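PDB 1WCW: uroporphyrinogen III synthase from Thermus thermophilus, which probably catalyses the ring closure of hydroxymethylbilane, with inversion of its last pyrrole ring, to uroporphyrinogen III, a precursor of haem. Local coordinates for residues A[94-99]-A[113-118]; A[235-240]-A[250-255]; A[55-60]-A[83-88]; A[137-142]-A[161-166]; A[12-17]-A[36-41]. All blocks are in the same frame, centred on the assembly; numbering follows the deposited sequence.

Contact 1. Residues A[94-99]-A[113-118]; sequences RLARGA and HAVGDG
Arg94 and His113 meet with their flat groups turned 45° apart, so they lean on each other without stacking. NE2 of His113 lies over one face of the Arg94 guanidinium, offset toward its rim, 3.6 Å from Arg94 CZ. The arginine chain bends at chi3 on its way to the imidazole. An arginine suits this edge because its flat end can lie beside the imidazole while its N-H groups turn to backbone oxygens, NH1 to that of Pro111 and NH2 to that of Leu89. In the backbone of the same pair, His113 N donates to Arg94 O at 2.8 Å. The next bonds, Ala96 N to Ala114 O at 3.1 Å and Gly116 N to Ala96 O at 2.9 Å, make a parallel ladder. It closes the beta-alpha-beta unit of strand 93-96, helix 99-107 and strand 114-115, the last at the margin of its sheet. Leu95 and Ala114 share one face, CD2 of the leucine 3.5 Å from CB of the alanine, whereas Ala96 and Val115 are on the face turned to helix 99-107, where the small methyl of Ala96 packs on Ala101 and Ala102. Past the strands, Gly118 N reaches Arg97 O at 2.9 Å, and the positive phi of Gly118 fits a residue without CB. A side chain on Gly116 would collide with Arg97 O. Arg97 itself runs its CD past Gly118 O at 3.6 Å before NH1 bonds to Tyr139 OH.

Contact 2. Residues A[235-240]-A[250-255]; sequences KPFYVD and QGFKRA
Tyr238 lays its ring over the peptide joining Gly251 to Phe252, with Phe252 N above the ring centre and Gly251 C nearer the rim. This face-on contact brings Tyr238 CE2 to 3.9 Å from Phe252 N, and it depends on glycine: a CB on Gly251 would run into the tyrosine hydroxyl, which instead sits 3.5 Å from Gly251 CA. The second aromatic contact is of another kind. The Phe237 and Phe252 rings meet rim to rim with planes at 88°, neither covering the other, and Phe237 CD2 approaches Phe252 CE1 to 3.8 Å in the plane of the Phe252 ring. Apolar contacts fill in around them. Ala255 CB touches both Phe237 and Tyr238, 4.1 Å from Phe237 CE2 and the same from Tyr238 CD1. The polar part stays within 235-240, where Tyr238 OH donates to the anti lone pair of Asp240 OD1 at 2.9 Å; that oxygen also bonds to Ser247 OG. An alanine at Tyr238 would probably open a gap against the Gly251-Phe252 peptide and deprive Asp240 OD1 of one of its donors. The 250-255 part of helix 245-260 runs at 150° to strand 238-240, which lies at one margin of the five-stranded parallel sheet; this is the strand-then-helix packing of a three-layer alpha/beta domain whose strand order, 2-1-3-4-5, is that of flavodoxin-like folds.

Contact 3. Residues A[55-60]-A[83-88]; sequences ALAQGV and LDLEGP
Ala57 and Pro88 give up the most surface here, and they touch each other through Ala57 O and Pro88 CG, 3.5 Å apart. Ala57 CB lies against a small apolar patch, 4.0 Å from Leu85 CD2 and 4.2 Å from Leu83 CD2. A methyl suits the spot, since the backbone of Asp84 also passes close by. Pro88 lies against the carbonyls of Leu56 and Ala57, its CB 3.5 Å from Leu56 O. Lacking an N-H, proline fits readily into the first turn of helix 86-91, where Asp84 OD1 accepts from Gly87 N in a capping bond, met on its syn side but 31° out of the carboxylate plane. The contact thus joins the C-terminal part of helix 50-57 to the start of helix 86-91, just before the chain enters the parallel neighbours 62-65 and 93-96 of an alpha/beta sheet. Leu56, itself buried, crosses Leu85 at about a right angle, CD2 to CD2 at 4.0 Å. No direct hydrogen bond spans the segments, but water does. One molecule donates to Ala57 O at 2.8 Å and also to Asp84 O, while another accepts from Val60 N and donates to Pro88 O at 2.7 Å. Gly59, with positive phi, makes the turn that brings its CA beside Pro88 CB.

Contact 4. Residues A[137-142]-A[161-166]; sequences QLYGKP and MPYRHL
Tyr139 and Tyr163 share an uncommon conformation: in both, CG stands between the backbone N and the carbonyl carbon, the crowded position (chi1 50° and 71°). In Tyr163 it turns the ring so that Tyr139 CA lies over one face, with Tyr139 CB 3.5 Å from Tyr163 CZ. The two hydroxyls have separate partners, Tyr163 OH bonding to Thr67 and Tyr139 OH to Arg97. A tyrosine suits either place, the ring filling the interior while its end reaches a polar group. Met161 suits its place because its unbranched chain can bend at the end: the extended part puts SD 3.8 Å from Gly140 CA, and the bend at chi3 (-66°) brings CE to 4.1 Å from Leu138 CB. Gly140 must stay bare: with positive phi and Arg164 CA only 4.0 Å from its own CA, any CB would strike the strand. The backbones are tied by His165 N donating to Tyr139 O at 2.8 Å. Beyond it, a water donates to His165 O at 2.7 Å and weakly to Gly140 O. Tyr163 O is buried, with no conventional polar partner, although Tyr139 CA offers it a CA-H...O contact at 3.4 Å. Strands 132-137 and 155-167 are parallel neighbours joined through helix 144-152, a beta-alpha-beta crossover, and the loop bearing Tyr139 follows the carboxyl end of the first. Such ends commonly form active sites in alpha/beta folds, and a glycerol, probably from the crystallisation liquor, lies near Tyr139 and may mark a pocket in the cleft between the two domains.

Contact 5. Residues A[12-17]-A[36-41]; sequences AYAGLR and FPVQAT
Ala14 O is gripped by two donors: a water donates to it at 2.6 Å, and Val38 N reaches it through a weak bond at 3.4 Å. The same water accepts from Val38 N at 3.1 Å, so the Val38 N-H is divided between the oxygen and the water. The water also donates to Gln39 OE1 at 2.9 Å, and one molecule thus ties both backbones to an amide side chain. Gln39 OE1 has a further donor in Gln194 NE2, which would help fix the rotation of the amide. Glutamine suits this place because its chain, extended beyond CG, carries a polar end to the water while its CG packs against Leu16. A stronger backbone bond, Phe36 N to Tyr13 O at 2.9 Å, carries on the pairing of strands 10-13 and 32-35, parallel neighbours linked through helix 19-28 as a beta-alpha-beta unit. Past it, segment 36-41 leaves this sheet and, from Gln39, joins the other as one of the two strands that link the domains. Ala12 CB sits at the edge of the Phe36 ring, near its plane, and Pro37 CB lies against Gly15 O. The Arg17 side chain crosses that of Gln39 at about a right angle, its NE near Gln39 OE1. An alanine at Leu16 would probably open a gap between Pro37 and Thr41 and leave the Gln39 CG less firmly packed. Leu16 covers the departing strand: with CG anti to the backbone N (chi1 -178°), it brings CD2 to 3.6 Å from Gln39 O and to 3.8 Å from Thr41 OG1, while CD1 stands 4.1 Å from Pro37 CB.

The chain is built of two alpha/beta domains, and the contacts divide between them. Along the chain contact 5 closes first, followed by 3, 1, 4 and 2. Contacts 1, 3 and 4 belong to the domain of the mixed sheet, their centres 17 to 20 Å apart, and contact 2 lies in the other domain, about 45 Å from contact 3 between centres. Contact 5 stands at the join: 12-17 belongs to the five-stranded parallel sheet, while strand 39-43 pairs antiparallel with strand 155-167 of contact 4; the centres of contacts 4 and 5 are about 16 Å apart. These two linker strands connect the domains, whose cleft is the likely active site. Contacts 1 and 4 touch through Arg97 and Tyr139.

Contact 1. Residues A[94-99]-A[113-118]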
# COMPACT_ATOMS: atom_id res chain seq x y z
N ARG A 94 7.84 -19.47 -2.72
CA ARG A 94 7.37 -18.12 -3.03
C ARG A 94 6.15 -17.75 -2.26
O ARG A 94 5.13 -18.48 -2.31
CB ARG A 94 7.11 -18.04 -4.52
CG ARG A 94 8.33 -18.28 -5.40
CD ARG A 94 7.99 -18.17 -6.90
NE ARG A 94 7.02 -19.14 -7.36
CZ ARG A 94 7.31 -20.41 -7.65
NH1 ARG A 94 6.30 -21.19 -8.07
NH2 ARG A 94 8.55 -20.88 -7.51
N LEU A 95 6.20 -16.63 -1.56
CA LEU A 95 5.07 -16.09 -0.84
C LEU A 95 4.62 -14.76 -1.36
O LEU A 95 5.48 -13.92 -1.75
CB LEU A 95 5.41 -15.88 0.61
CG LEU A 95 5.66 -17.12 1.42
CD1 LEU A 95 6.16 -16.76 2.78
CD2 LEU A 95 4.36 -18.00 1.53
N ALA A 96 3.33 -14.52 -1.43
CA ALA A 96 2.84 -13.17 -1.82
C ALA A 96 2.04 -12.66 -0.66
O ALA A 96 1.22 -13.36 -0.06
CB ALA A 96 2.01 -13.29 -3.03
N ARG A 97 2.26 -11.40 -0.28
CA ARG A 97 1.54 -10.83 0.84
C ARG A 97 0.04 -10.75 0.54
O ARG A 97 -0.76 -10.95 1.46
CB ARG A 97 2.07 -9.42 1.14
CG ARG A 97 1.41 -8.78 2.35
CD ARG A 97 1.97 -7.36 2.62
NE ARG A 97 1.77 -6.45 1.51
CZ ARG A 97 2.11 -5.15 1.54
NH1 ARG A 97 2.63 -4.63 2.62
NH2 ARG A 97 1.96 -4.46 0.42
N GLY A 98 -0.35 -10.51 -0.70
CA GLY A 98 -1.76 -10.36 -1.04
C GLY A 98 -1.99 -10.66 -2.49
O GLY A 98 -1.07 -11.03 -3.22
N ALA A 99 -3.23 -10.43 -2.95
CA ALA A 99 -3.62 -10.71 -4.31
C ALA A 99 -2.87 -10.03 -5.41
O ALA A 99 -2.67 -10.66 -6.44
CB ALA A 99 -5.11 -10.42 -4.48
N HIS A 113 3.39 -20.06 -3.74
CA HIS A 113 2.99 -21.25 -3.00
C HIS A 113 1.99 -20.92 -1.95
O HIS A 113 1.22 -21.82 -1.56
CB HIS A 113 4.22 -21.93 -2.39
CG HIS A 113 5.22 -22.33 -3.41
ND1 HIS A 113 5.14 -23.42 -4.28
CD2 HIS A 113 6.40 -21.72 -3.69
CE1 HIS A 113 6.25 -23.47 -5.02
NE2 HIS A 113 7.02 -22.43 -4.68
N ALA A 114 1.97 -19.71 -1.39
CA ALA A 114 0.97 -19.31 -0.43
C ALA A 114 0.83 -17.80 -0.56
O ALA A 114 1.74 -17.09 -1.01
CB ALA A 114 1.34 -19.72 0.95
N VAL A 115 -0.34 -17.32 -0.16
CA VAL A 115 -0.75 -15.92 -0.31
C VAL A 115 -1.47 -15.50 0.94
O VAL A 115 -2.35 -16.22 1.47
CB VAL A 115 -1.74 -15.74 -1.49
CG1 VAL A 115 -2.05 -14.29 -1.71
CG2 VAL A 115 -1.14 -16.34 -2.73
N GLY A 116 -1.10 -14.32 1.42
CA GLY A 116 -1.69 -13.75 2.63
C GLY A 116 -2.93 -12.96 2.26
O GLY A 116 -3.53 -13.13 1.18
N ASP A 117 -3.30 -12.06 3.19
CA ASP A 117 -4.52 -11.28 3.03
C ASP A 117 -4.22 -9.79 2.86
O ASP A 117 -5.10 -8.91 3.08
CB ASP A 117 -5.50 -11.52 4.18
CG ASP A 117 -5.09 -10.86 5.47
OD1 ASP A 117 -4.12 -10.07 5.45
OD2 ASP A 117 -5.75 -11.10 6.53
N GLY A 118 -3.00 -9.48 2.44
CA GLY A 118 -2.58 -8.10 2.25
C GLY A 118 -1.86 -7.50 3.45
O GLY A 118 -1.41 -6.38 3.41

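Contact 2. Residues A[235-240]-A[250-255]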
# COMPACT_ATOMS: atom_id res chain seq x y z
N LYS A 235 -12.46 5.30 13.11
CA LYS A 235 -13.32 4.33 12.48
C LYS A 235 -13.84 4.87 11.13
O LYS A 235 -14.50 5.93 11.10
CB LYS A 235 -14.55 4.08 13.41
CG LYS A 235 -15.52 3.05 12.85
CD LYS A 235 -16.77 3.01 13.72
CE LYS A 235 -17.87 2.21 13.12
NZ LYS A 235 -18.50 2.95 12.00
N PRO A 236 -13.57 4.21 10.01
CA PRO A 236 -14.06 4.72 8.72
C PRO A 236 -15.56 4.82 8.72
O PRO A 236 -16.26 3.92 9.28
CB PRO A 236 -13.65 3.69 7.71
CG PRO A 236 -12.64 2.85 8.40
CD PRO A 236 -12.82 2.97 9.88
N PHE A 237 -16.10 5.85 8.09
CA PHE A 237 -17.53 5.98 7.99
C PHE A 237 -17.99 4.96 6.94
O PHE A 237 -19.11 4.41 7.03
CB PHE A 237 -17.87 7.41 7.48
CG PHE A 237 -19.34 7.64 7.26
CD1 PHE A 237 -20.17 7.85 8.35
CD2 PHE A 237 -19.86 7.62 5.97
CE1 PHE A 237 -21.54 8.05 8.16
CE2 PHE A 237 -21.24 7.81 5.75
CZ PHE A 237 -22.07 8.03 6.86
N TYR A 238 -17.27 4.74 5.87
CA TYR A 238 -17.65 3.82 4.79
C TYR A 238 -16.41 3.11 4.26
O TYR A 238 -15.34 3.72 4.07
CB TYR A 238 -18.31 4.62 3.69
CG TYR A 238 -18.73 3.85 2.49
CD1 TYR A 238 -19.91 3.10 2.49
CD2 TYR A 238 -17.90 3.76 1.40
CE1 TYR A 238 -20.19 2.23 1.35
CE2 TYR A 238 -18.17 2.94 0.32
CZ TYR A 238 -19.30 2.18 0.32
OH TYR A 238 -19.41 1.35 -0.80
N VAL A 239 -16.52 1.79 4.05
CA VAL A 239 -15.45 0.97 3.52
C VAL A 239 -15.92 0.30 2.22
O VAL A 239 -16.93 -0.45 2.25
CB VAL A 239 -14.98 -0.10 4.49
CG1 VAL A 239 -13.84 -0.94 3.90
CG2 VAL A 239 -14.55 0.55 5.79
N ASP A 240 -15.22 0.53 1.14
CA ASP A 240 -15.58 -0.09 -0.16
C ASP A 240 -14.62 -1.25 -0.44
O ASP A 240 -13.42 -1.14 -0.30
CB ASP A 240 -15.43 0.89 -1.26
CG ASP A 240 -16.08 0.41 -2.51
OD1 ASP A 240 -17.30 0.61 -2.68
OD2 ASP A 240 -15.34 -0.15 -3.30
N GLN A 250 -20.15 6.26 -4.89
CA GLN A 250 -21.57 6.05 -4.90
C GLN A 250 -22.06 5.38 -3.66
O GLN A 250 -23.14 5.71 -3.13
CB GLN A 250 -21.97 5.22 -6.12
CG GLN A 250 -21.54 5.95 -7.34
CD GLN A 250 -22.03 5.24 -8.54
OE1 GLN A 250 -23.23 5.30 -8.84
NE2 GLN A 250 -21.13 4.52 -9.22
N GLY A 251 -21.26 4.47 -3.16
CA GLY A 251 -21.61 3.80 -1.91
C GLY A 251 -21.64 4.82 -0.76
O GLY A 251 -22.54 4.83 0.09
N PHE A 252 -20.62 5.72 -0.75
CA PHE A 252 -20.64 6.79 0.23
C PHE A 252 -21.87 7.69 0.11
O PHE A 252 -22.49 8.00 1.09
CB PHE A 252 -19.35 7.61 0.09
CG PHE A 252 -19.36 8.89 0.91
CD1 PHE A 252 -19.53 8.84 2.28
CD2 PHE A 252 -19.16 10.10 0.30
CE1 PHE A 252 -19.50 10.00 3.02
CE2 PHE A 252 -19.13 11.31 1.06
CZ PHE A 252 -19.29 11.24 2.41
N LYS A 253 -22.19 8.09 -1.09
CA LYS A 253 -23.37 8.96 -1.32
C LYS A 253 -24.65 8.32 -0.77
O LYS A 253 -25.42 9.00 -0.04
CB LYS A 253 -23.45 9.16 -2.82
CG LYS A 253 -24.48 10.17 -3.25
CD LYS A 253 -24.29 10.38 -4.79
CE LYS A 253 -25.34 11.29 -5.33
NZ LYS A 253 -24.88 12.69 -5.19
N ARG A 254 -24.83 7.04 -1.03
CA ARG A 254 -26.02 6.37 -0.53
C ARG A 254 -26.00 6.26 1.00
O ARG A 254 -26.99 6.49 1.67
CB ARG A 254 -26.12 5.01 -1.20
CG ARG A 254 -27.35 4.25 -0.76
CD ARG A 254 -27.42 2.98 -1.57
NE ARG A 254 -28.59 2.16 -1.23
CZ ARG A 254 -29.81 2.38 -1.71
NH1 ARG A 254 -30.82 1.56 -1.33
NH2 ARG A 254 -30.02 3.37 -2.56
N ALA A 255 -24.84 5.90 1.57
CA ALA A 255 -24.71 5.78 3.02
C ALA A 255 -24.98 7.06 3.73
O ALA A 255 -25.69 7.09 4.73
CB ALA A 255 -23.28 5.27 3.32

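Contact 3. Residues A[55-60]-A[83-88]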
# COMPACT_ATOMS: atom_id res chain seq x y z
N ALA A 55 22.75 -10.95 -5.96
CA ALA A 55 22.64 -11.91 -4.88
C ALA A 55 21.42 -12.81 -5.08
O ALA A 55 21.47 -14.04 -4.87
CB ALA A 55 22.57 -11.19 -3.53
N LEU A 56 20.27 -12.19 -5.44
CA LEU A 56 19.09 -13.01 -5.71
C LEU A 56 19.37 -14.01 -6.84
O LEU A 56 18.92 -15.18 -6.82
CB LEU A 56 17.91 -12.10 -6.10
CG LEU A 56 16.66 -12.75 -6.58
CD1 LEU A 56 16.08 -13.61 -5.45
CD2 LEU A 56 15.66 -11.64 -6.99
N ALA A 57 20.13 -13.58 -7.87
CA ALA A 57 20.40 -14.48 -9.01
C ALA A 57 21.27 -15.71 -8.64
O ALA A 57 21.34 -16.65 -9.41
CB ALA A 57 21.09 -13.64 -10.16
N GLN A 58 21.91 -15.64 -7.49
CA GLN A 58 22.73 -16.76 -6.99
C GLN A 58 21.85 -17.83 -6.32
O GLN A 58 22.36 -18.91 -6.00
CB GLN A 58 23.72 -16.26 -5.94
CG GLN A 58 24.66 -15.21 -6.44
CD GLN A 58 25.41 -15.68 -7.62
OE1 GLN A 58 26.07 -16.74 -7.59
NE2 GLN A 58 25.33 -14.93 -8.69
N GLY A 59 20.55 -17.55 -6.15
CA GLY A 59 19.65 -18.50 -5.53
C GLY A 59 19.32 -18.10 -4.08
O GLY A 59 20.15 -17.63 -3.28
N VAL A 60 18.04 -18.31 -3.75
CA VAL A 60 17.50 -18.04 -2.40
C VAL A 60 16.53 -19.17 -2.03
O VAL A 60 15.99 -19.86 -2.90
CB VAL A 60 16.75 -16.67 -2.31
CG1 VAL A 60 17.72 -15.54 -2.63
CG2 VAL A 60 15.56 -16.62 -3.24
N LEU A 83 20.62 -10.78 -15.98
CA LEU A 83 20.62 -11.85 -15.01
C LEU A 83 19.40 -12.72 -15.16
O LEU A 83 18.34 -12.27 -15.55
CB LEU A 83 20.65 -11.25 -13.62
CG LEU A 83 21.86 -10.47 -13.18
CD1 LEU A 83 21.57 -9.79 -11.86
CD2 LEU A 83 23.09 -11.39 -13.07
N ASP A 84 19.56 -13.99 -14.85
CA ASP A 84 18.44 -14.88 -14.87
C ASP A 84 17.85 -14.96 -13.46
O ASP A 84 18.49 -15.50 -12.52
CB ASP A 84 18.89 -16.27 -15.32
CG ASP A 84 17.87 -17.33 -15.00
OD1 ASP A 84 16.65 -17.04 -15.10
OD2 ASP A 84 18.28 -18.46 -14.66
N LEU A 85 16.66 -14.37 -13.33
CA LEU A 85 15.96 -14.41 -12.03
C LEU A 85 14.87 -15.47 -12.06
O LEU A 85 14.47 -15.96 -11.00
CB LEU A 85 15.35 -13.04 -11.73
CG LEU A 85 16.35 -11.90 -11.57
CD1 LEU A 85 15.57 -10.67 -11.12
CD2 LEU A 85 17.42 -12.19 -10.56
N GLU A 86 14.39 -15.84 -13.23
CA GLU A 86 13.31 -16.84 -13.26
C GLU A 86 13.75 -18.18 -12.72
O GLU A 86 12.97 -18.84 -12.01
CB GLU A 86 12.75 -17.01 -14.69
CG GLU A 86 12.17 -15.71 -15.24
CD GLU A 86 11.60 -15.85 -16.66
OE1 GLU A 86 10.57 -16.53 -16.82
OE2 GLU A 86 12.18 -15.30 -17.61
N GLY A 87 14.98 -18.58 -13.03
CA GLY A 87 15.48 -19.85 -12.54
C GLY A 87 15.50 -19.88 -11.01
O GLY A 87 14.95 -20.76 -10.36
N PRO A 88 16.22 -18.95 -10.36
CA PRO A 88 16.29 -18.90 -8.89
C PRO A 88 14.89 -18.77 -8.27
O PRO A 88 14.56 -19.42 -7.27
CB PRO A 88 17.13 -17.66 -8.61
CG PRO A 88 17.94 -17.52 -9.87
CD PRO A 88 17.14 -17.99 -11.01
O HOH W 1 20.74 -16.98 -12.10
O HOH W 2 16.72 -20.15 -5.75

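Contact 4. Residues A[137-142]-A[161-166]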
# COMPACT_ATOMS: atom_id res chain seq x y z
N GLN A 137 10.95 -8.41 -1.05
CA GLN A 137 10.75 -7.25 -1.90
C GLN A 137 9.98 -6.19 -1.11
O GLN A 137 8.89 -6.46 -0.59
CB GLN A 137 9.95 -7.67 -3.11
CG GLN A 137 9.53 -6.51 -4.05
CD GLN A 137 8.11 -6.03 -3.77
OE1 GLN A 137 7.87 -4.81 -3.59
NE2 GLN A 137 7.21 -6.92 -3.76
N LEU A 138 10.56 -4.99 -1.02
CA LEU A 138 10.03 -3.82 -0.28
C LEU A 138 9.65 -2.72 -1.25
O LEU A 138 9.87 -2.78 -2.48
CB LEU A 138 11.17 -3.35 0.59
CG LEU A 138 11.68 -4.39 1.58
CD1 LEU A 138 13.01 -3.91 2.21
CD2 LEU A 138 10.60 -4.63 2.66
N TYR A 139 9.02 -1.70 -0.68
CA TYR A 139 8.52 -0.57 -1.44
C TYR A 139 8.78 0.77 -0.72
O TYR A 139 8.07 1.73 -0.96
CB TYR A 139 7.07 -0.73 -1.75
CG TYR A 139 6.24 -1.09 -0.57
CD1 TYR A 139 5.70 -0.11 0.29
CD2 TYR A 139 5.95 -2.44 -0.28
CE1 TYR A 139 4.87 -0.45 1.41
CE2 TYR A 139 5.17 -2.80 0.79
CZ TYR A 139 4.62 -1.79 1.64
OH TYR A 139 3.81 -2.10 2.67
N GLY A 140 9.80 0.80 0.11
CA GLY A 140 10.22 2.06 0.75
C GLY A 140 9.84 2.28 2.19
O GLY A 140 10.38 3.16 2.82
N LYS A 141 8.90 1.52 2.71
CA LYS A 141 8.41 1.71 4.09
C LYS A 141 8.92 0.51 4.89
O LYS A 141 8.82 -0.64 4.41
CB LYS A 141 6.90 1.71 4.07
CG LYS A 141 6.16 2.13 5.40
CD LYS A 141 6.01 3.62 5.44
CE LYS A 141 5.05 4.12 6.54
NZ LYS A 141 5.30 3.51 7.92
N PRO A 142 9.44 0.70 6.10
CA PRO A 142 9.92 -0.44 6.88
C PRO A 142 8.80 -1.45 7.14
O PRO A 142 7.66 -1.08 7.37
CB PRO A 142 10.35 0.16 8.22
CG PRO A 142 10.61 1.58 7.91
CD PRO A 142 9.78 2.00 6.75
N MET A 161 14.62 -3.44 -3.00
CA MET A 161 13.70 -2.30 -3.05
C MET A 161 13.79 -1.67 -4.42
O MET A 161 14.60 -0.70 -4.63
CB MET A 161 14.08 -1.36 -1.93
CG MET A 161 13.10 -0.23 -1.78
SD MET A 161 13.63 1.00 -0.52
CE MET A 161 13.52 -0.00 0.90
N PRO A 162 12.89 -2.04 -5.31
CA PRO A 162 12.98 -1.50 -6.69
C PRO A 162 12.35 -0.11 -6.86
O PRO A 162 12.54 0.59 -7.89
CB PRO A 162 12.27 -2.56 -7.52
CG PRO A 162 11.31 -3.25 -6.54
CD PRO A 162 11.98 -3.22 -5.19
N TYR A 163 11.57 0.27 -5.87
CA TYR A 163 10.94 1.60 -5.90
C TYR A 163 10.61 1.96 -4.48
O TYR A 163 10.63 1.12 -3.56
CB TYR A 163 9.71 1.64 -6.79
CG TYR A 163 8.49 0.88 -6.25
CD1 TYR A 163 8.39 -0.49 -6.38
CD2 TYR A 163 7.50 1.53 -5.58
CE1 TYR A 163 7.31 -1.22 -5.86
CE2 TYR A 163 6.41 0.84 -5.05
CZ TYR A 163 6.32 -0.53 -5.20
OH TYR A 163 5.25 -1.23 -4.69
N ARG A 164 10.29 3.23 -4.27
CA ARG A 164 9.99 3.71 -2.94
C ARG A 164 8.78 4.60 -2.91
O ARG A 164 8.66 5.54 -3.69
CB ARG A 164 11.12 4.57 -2.37
CG ARG A 164 12.46 3.95 -2.10
CD ARG A 164 13.41 5.08 -1.67
NE ARG A 164 14.16 4.74 -0.48
CZ ARG A 164 15.11 5.51 0.02
NH1 ARG A 164 15.77 5.13 1.11
NH2 ARG A 164 15.39 6.66 -0.59
N HIS A 165 7.88 4.34 -1.99
CA HIS A 165 6.78 5.27 -1.69
C HIS A 165 7.35 6.06 -0.54
O HIS A 165 7.91 5.49 0.42
CB HIS A 165 5.51 4.54 -1.19
CG HIS A 165 4.75 3.93 -2.28
ND1 HIS A 165 4.24 2.65 -2.26
CD2 HIS A 165 4.42 4.44 -3.48
CE1 HIS A 165 3.64 2.40 -3.40
NE2 HIS A 165 3.73 3.47 -4.17
N LEU A 166 7.25 7.38 -0.63
CA LEU A 166 7.69 8.25 0.44
C LEU A 166 6.60 9.19 0.76
O LEU A 166 5.72 9.44 -0.05
CB LEU A 166 8.78 9.15 -0.08
CG LEU A 166 10.01 8.46 -0.65
CD1 LEU A 166 10.87 9.42 -1.48
CD2 LEU A 166 10.77 7.90 0.50
O HOH W 3 8.17 5.27 3.12

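Contact 5. Residues A[12-17]-A[36-41]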
# COMPACT_ATOMS: atom_id res chain seq x y z
N ALA A 12 -12.21 15.02 -0.31
CA ALA A 12 -10.75 15.07 -0.54
C ALA A 12 -10.25 13.65 -0.89
O ALA A 12 -10.84 12.65 -0.39
CB ALA A 12 -10.09 15.55 0.65
N TYR A 13 -9.23 13.55 -1.70
CA TYR A 13 -8.65 12.29 -2.12
C TYR A 13 -7.19 12.31 -1.74
O TYR A 13 -6.46 13.24 -2.11
CB TYR A 13 -8.80 12.18 -3.62
CG TYR A 13 -8.34 10.90 -4.25
CD1 TYR A 13 -7.22 10.87 -5.08
CD2 TYR A 13 -9.03 9.72 -4.03
CE1 TYR A 13 -6.81 9.67 -5.68
CE2 TYR A 13 -8.65 8.56 -4.61
CZ TYR A 13 -7.54 8.55 -5.41
OH TYR A 13 -7.16 7.35 -5.99
N ALA A 14 -6.75 11.31 -0.98
CA ALA A 14 -5.35 11.25 -0.50
C ALA A 14 -4.45 10.44 -1.45
O ALA A 14 -3.26 10.35 -1.14
CB ALA A 14 -5.31 10.64 0.92
N GLY A 15 -4.98 9.89 -2.52
CA GLY A 15 -4.21 9.07 -3.45
C GLY A 15 -3.41 9.87 -4.44
O GLY A 15 -3.51 11.09 -4.56
N LEU A 16 -2.52 9.16 -5.11
CA LEU A 16 -1.65 9.79 -6.10
C LEU A 16 -1.93 9.37 -7.55
O LEU A 16 -2.05 10.19 -8.42
CB LEU A 16 -0.19 9.49 -5.76
CG LEU A 16 0.91 10.09 -6.63
CD1 LEU A 16 0.96 11.59 -6.54
CD2 LEU A 16 2.19 9.51 -6.19
N ARG A 17 -2.08 8.09 -7.75
CA ARG A 17 -2.24 7.47 -9.06
C ARG A 17 -3.42 7.77 -9.96
O ARG A 17 -3.28 8.03 -11.15
CB ARG A 17 -2.18 5.95 -8.86
CG ARG A 17 -1.07 5.43 -7.90
CD ARG A 17 -0.89 6.21 -6.51
NE ARG A 17 -1.73 5.77 -5.39
CZ ARG A 17 -2.96 6.21 -5.18
NH1 ARG A 17 -3.65 5.78 -4.17
NH2 ARG A 17 -3.48 7.10 -6.02
N PHE A 36 -5.51 16.00 -2.43
CA PHE A 36 -4.49 16.18 -1.39
C PHE A 36 -3.62 14.92 -1.30
O PHE A 36 -3.75 14.16 -0.32
CB PHE A 36 -5.16 16.52 -0.03
CG PHE A 36 -5.73 17.90 0.03
CD1 PHE A 36 -7.09 18.15 0.02
CD2 PHE A 36 -4.87 18.99 0.12
CE1 PHE A 36 -7.56 19.49 0.13
CE2 PHE A 36 -5.37 20.28 0.21
CZ PHE A 36 -6.71 20.51 0.21
N PRO A 37 -2.73 14.70 -2.27
CA PRO A 37 -1.89 13.50 -2.19
C PRO A 37 -0.98 13.56 -0.97
O PRO A 37 -0.45 14.62 -0.62
CB PRO A 37 -1.06 13.51 -3.47
CG PRO A 37 -1.17 14.93 -3.97
CD PRO A 37 -2.51 15.47 -3.52
N VAL A 38 -0.74 12.42 -0.36
CA VAL A 38 0.11 12.36 0.80
C VAL A 38 1.37 11.56 0.50
O VAL A 38 2.21 11.39 1.44
CB VAL A 38 -0.61 11.74 2.02
CG1 VAL A 38 -1.82 12.58 2.45
CG2 VAL A 38 -1.05 10.31 1.77
N GLN A 39 1.56 11.09 -0.72
CA GLN A 39 2.73 10.29 -1.03
C GLN A 39 3.34 10.73 -2.33
O GLN A 39 2.71 11.39 -3.19
CB GLN A 39 2.41 8.80 -1.12
CG GLN A 39 1.93 8.33 -2.46
CD GLN A 39 1.09 7.05 -2.31
OE1 GLN A 39 -0.09 7.12 -2.05
NE2 GLN A 39 1.72 5.89 -2.48
N ALA A 40 4.59 10.34 -2.47
CA ALA A 40 5.35 10.54 -3.66
C ALA A 40 5.90 9.12 -3.98
O ALA A 40 5.99 8.26 -3.08
CB ALA A 40 6.44 11.46 -3.35
N THR A 41 6.19 8.82 -5.22
CA THR A 41 6.71 7.50 -5.52
C THR A 41 7.89 7.68 -6.47
O THR A 41 7.85 8.53 -7.38
CB THR A 41 5.58 6.64 -6.16
OG1 THR A 41 4.43 6.60 -5.27
CG2 THR A 41 6.10 5.24 -6.39
O HOH W 4 -0.88 9.91 -2.19